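PDB 4JJA: hypothetical protein from Bacteroides fragilis, which is of unknown function but belongs to a family generally assigned as exo-acting peptidoglycan beta-N-acetylmuramidases, an activity it may share. Local coordinates for residues Ile233-Ser242 and Pro250-Asn258. Residues are numbered along the deposited sequence; the frame is centred on the assembly and turned at random.
Sequences ICLFEGTPVS and PFQVYGHPN
S242 and G255 are joined by two backbone hydrogen bonds, an antiparallel hydrogen-bonded pair. S242 N reaches G255 O at 2.9 Å, though the N-H...O angle is only 138°, and G255 N returns to S242 O at 3.0 Å with a straighter 152°. S242 O takes a further CA-H...O contact from Y254 CA at 3.2 Å. The side-chain OG of S242 is satisfied by the backbone N of G244. Before this bridge the chain turns at T239, whose OG1 donates to F236 O and accepts from V241 N at 3.0 Å, which defines an ST turn; F236 O also accepts from T239 N. The bridge is isolated; it lies along strand 253-256, an outer strand of the three-stranded antiparallel sheet in the NamZ C-terminal family region, which pairs with strand 284-288. Between bridge and 3-10 segment 234-237 lie two aromatic rings. F236 CZ stands over one face of Y254, towards its rim, yet with centroids 5.0 Å apart and planes at 27° the rings are slid well apart, so little of one lies over the other. Y254 CG sits between backbone N and carbonyl carbon, which carries its ring over to F236, while its OH is hydrogen-bonded to D309. V241 CG1 packs on a face of F236 and at the edge of Y254. P240 O meets the H256 ring edge at CD2 (3.3 Å) and accepts a hydrogen bond from Q279. At the other end of the contact, I233 CG2 lies 3.9 Å from F251 O, a buried carbonyl with no polar partner in the model. E237 OE2, beside the F251 ring, salt-bridges R245; OE1 hydrogen-bonds a glycerol, probably from the crystallisation liquor.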
loop_
_atom_site.group_PDB
_atom_site.type_symbol
_atom_site.label_atom_id
_atom_site.label_comp_id
_atom_site.label_asym_id
_atom_site.label_seq_id
_atom_site.Cartn_x
_atom_site.Cartn_y
_atom_site.Cartn_z
ATOM N N ILE A 233 6.280 8.050 -8.657
ATOM C CA ILE A 233 5.289 8.927 -9.282
ATOM C C ILE A 233 4.230 9.439 -8.314
ATOM O O ILE A 233 3.765 10.545 -8.473
ATOM C CB ILE A 233 4.669 8.219 -10.532
ATOM C CG1 ILE A 233 5.760 8.009 -11.563
ATOM C CG2 ILE A 233 3.491 8.998 -11.153
ATOM C CD1 ILE A 233 6.332 9.270 -12.191
ATOM N N CYS A 234 3.900 8.694 -7.272
ATOM C CA CYS A 234 2.910 9.152 -6.307
ATOM C C CYS A 234 3.403 10.383 -5.550
ATOM O O CYS A 234 2.598 11.121 -5.032
ATOM C CB CYS A 234 2.523 8.032 -5.306
ATOM S SG CYS A 234 0.971 8.339 -4.445
ATOM N N LEU A 235 4.713 10.646 -5.546
ATOM C CA LEU A 235 5.194 11.906 -4.965
ATOM C C LEU A 235 4.579 13.127 -5.604
ATOM O O LEU A 235 4.500 14.199 -4.974
ATOM C CB LEU A 235 6.718 11.932 -4.989
ATOM C CG LEU A 235 7.391 10.759 -4.243
ATOM C CD1 LEU A 235 8.920 10.907 -4.370
ATOM C CD2 LEU A 235 6.969 10.672 -2.791
ATOM N N PHE A 236 4.155 13.007 -6.855
ATOM C CA PHE A 236 3.475 14.109 -7.509
ATOM C C PHE A 236 2.151 14.494 -6.880
ATOM O O PHE A 236 1.652 15.585 -7.124
ATOM C CB PHE A 236 3.280 13.878 -9.010
ATOM C CG PHE A 236 4.523 14.014 -9.848
ATOM C CD1 PHE A 236 5.198 15.211 -9.908
ATOM C CD2 PHE A 236 4.994 12.971 -10.629
ATOM C CE1 PHE A 236 6.272 15.383 -10.748
ATOM C CE2 PHE A 236 6.105 13.121 -11.469
ATOM C CZ PHE A 236 6.746 14.339 -11.500
ATOM N N GLU A 237 1.593 13.646 -6.038
ATOM C CA GLU A 237 0.378 14.031 -5.310
ATOM C C GLU A 237 0.672 15.151 -4.320
ATOM O O GLU A 237 -0.253 15.753 -3.816
ATOM C CB GLU A 237 -0.251 12.833 -4.634
ATOM C CG GLU A 237 -0.720 11.851 -5.733
ATOM C CD GLU A 237 -1.907 10.998 -5.527
ATOM O OE1 GLU A 237 -2.209 10.666 -4.402
ATOM O OE2 GLU A 237 -2.494 10.592 -6.571
ATOM N N GLY A 238 1.935 15.413 -4.016
ATOM C CA GLY A 238 2.362 16.565 -3.236
ATOM C C GLY A 238 2.681 17.780 -4.063
ATOM O O GLY A 238 3.400 18.649 -3.549
ATOM N N THR A 239 2.174 17.850 -5.297
ATOM C CA THR A 239 2.453 18.890 -6.265
ATOM C C THR A 239 1.201 19.091 -7.090
ATOM O O THR A 239 0.268 18.279 -7.011
ATOM C CB THR A 239 3.612 18.493 -7.234
ATOM O OG1 THR A 239 3.103 17.622 -8.262
ATOM C CG2 THR A 239 4.820 17.875 -6.516
ATOM N N PRO A 240 1.170 20.085 -7.998
ATOM C CA PRO A 240 0.042 20.225 -8.932
ATOM C C PRO A 240 0.115 19.384 -10.206
ATOM O O PRO A 240 -0.754 19.478 -11.067
ATOM C CB PRO A 240 0.067 21.702 -9.289
ATOM C CG PRO A 240 1.177 22.285 -8.610
ATOM C CD PRO A 240 2.023 21.264 -7.996
ATOM N N VAL A 241 1.163 18.597 -10.350
ATOM C CA VAL A 241 1.419 17.842 -11.581
ATOM C C VAL A 241 0.448 16.662 -11.650
ATOM O O VAL A 241 0.239 15.959 -10.670
ATOM C CB VAL A 241 2.887 17.355 -11.610
ATOM C CG1 VAL A 241 3.165 16.504 -12.778
ATOM C CG2 VAL A 241 3.834 18.537 -11.546
ATOM N N SER A 242 -0.141 16.430 -12.821
ATOM C CA SER A 242 -0.951 15.243 -13.039
ATOM C C SER A 242 -0.031 14.023 -13.212
ATOM O O SER A 242 0.984 14.092 -13.927
ATOM C CB SER A 242 -1.809 15.372 -14.320
ATOM O OG SER A 242 -2.474 14.129 -14.616
ATOM N N PRO A 250 -2.604 5.793 -15.847
ATOM C CA PRO A 250 -2.388 6.348 -14.501
ATOM C C PRO A 250 -1.135 5.801 -13.863
ATOM O O PRO A 250 -0.811 4.634 -13.965
ATOM C CB PRO A 250 -3.634 5.930 -13.736
ATOM C CG PRO A 250 -4.073 4.693 -14.414
ATOM C CD PRO A 250 -3.773 4.910 -15.902
ATOM N N PHE A 251 -0.415 6.700 -13.196
ATOM C CA PHE A 251 0.857 6.405 -12.542
ATOM C C PHE A 251 1.966 6.028 -13.495
ATOM O O PHE A 251 3.039 5.627 -13.053
ATOM C CB PHE A 251 0.752 5.415 -11.376
ATOM C CG PHE A 251 0.024 5.986 -10.189
ATOM C CD1 PHE A 251 0.671 6.791 -9.284
ATOM C CD2 PHE A 251 -1.307 5.764 -10.018
ATOM C CE1 PHE A 251 -0.013 7.336 -8.232
ATOM C CE2 PHE A 251 -1.965 6.302 -8.961
ATOM C CZ PHE A 251 -1.346 7.106 -8.086
ATOM N N GLN A 252 1.772 6.273 -14.797
ATOM C CA GLN A 252 2.751 5.895 -15.807
ATOM C C GLN A 252 3.162 7.051 -16.699
ATOM O O GLN A 252 3.862 6.872 -17.681
ATOM C CB GLN A 252 2.217 4.744 -16.657
ATOM C CG GLN A 252 1.936 3.462 -15.876
ATOM C CD GLN A 252 0.912 2.605 -16.557
ATOM O OE1 GLN A 252 1.279 1.825 -17.443
ATOM N NE2 GLN A 252 -0.363 2.787 -16.234
ATOM N N VAL A 253 2.671 8.252 -16.359
ATOM C CA VAL A 253 2.954 9.512 -17.049
ATOM C C VAL A 253 3.045 10.624 -16.017
ATOM O O VAL A 253 2.559 10.452 -14.879
ATOM C CB VAL A 253 1.861 9.835 -18.110
ATOM C CG1 VAL A 253 1.634 8.712 -19.122
ATOM C CG2 VAL A 253 0.554 10.211 -17.395
ATOM N N TYR A 254 3.610 11.757 -16.416
ATOM C CA TYR A 254 3.437 12.964 -15.612
ATOM C C TYR A 254 3.385 14.167 -16.520
ATOM O O TYR A 254 4.004 14.189 -17.571
ATOM C CB TYR A 254 4.493 13.118 -14.515
ATOM C CG TYR A 254 5.897 13.342 -14.975
ATOM C CD1 TYR A 254 6.728 12.254 -15.279
ATOM C CD2 TYR A 254 6.427 14.615 -15.098
ATOM C CE1 TYR A 254 8.059 12.458 -15.629
ATOM C CE2 TYR A 254 7.733 14.810 -15.474
ATOM C CZ TYR A 254 8.555 13.747 -15.736
ATOM O OH TYR A 254 9.872 13.933 -16.112
ATOM N N GLY A 255 2.609 15.174 -16.146
ATOM C CA GLY A 255 2.539 16.358 -16.974
ATOM C C GLY A 255 1.642 17.415 -16.362
ATOM O O GLY A 255 0.981 17.192 -15.368
ATOM N N HIS A 256 1.604 18.585 -17.004
ATOM C CA HIS A 256 0.886 19.725 -16.458
ATOM C C HIS A 256 0.628 20.703 -17.596
ATOM O O HIS A 256 1.432 20.790 -18.533
ATOM C CB HIS A 256 1.777 20.379 -15.377
ATOM C CG HIS A 256 1.136 21.488 -14.624
ATOM N ND1 HIS A 256 1.043 22.762 -15.145
ATOM C CD2 HIS A 256 0.463 21.485 -13.451
ATOM C CE1 HIS A 256 0.366 23.506 -14.298
ATOM N NE2 HIS A 256 0.001 22.766 -13.259
ATOM N N PRO A 257 -0.490 21.445 -17.528
ATOM C CA PRO A 257 -0.754 22.388 -18.645
ATOM C C PRO A 257 0.285 23.477 -18.886
ATOM O O PRO A 257 0.344 24.011 -19.978
ATOM C CB PRO A 257 -2.076 23.010 -18.290
ATOM C CG PRO A 257 -2.527 22.410 -17.057
ATOM C CD PRO A 257 -1.588 21.392 -16.565
ATOM N N ASN A 258 1.064 23.796 -17.851
ATOM C CA ASN A 258 2.059 24.852 -17.906
ATOM C C ASN A 258 3.447 24.318 -18.277
ATOM O O ASN A 258 4.317 25.101 -18.602
ATOM C CB ASN A 258 2.081 25.666 -16.596
ATOM C CG ASN A 258 0.800 26.495 -16.396
ATOM O OD1 ASN A 258 -0.311 25.935 -16.135
ATOM N ND2 ASN A 258 0.904 27.796 -16.594
#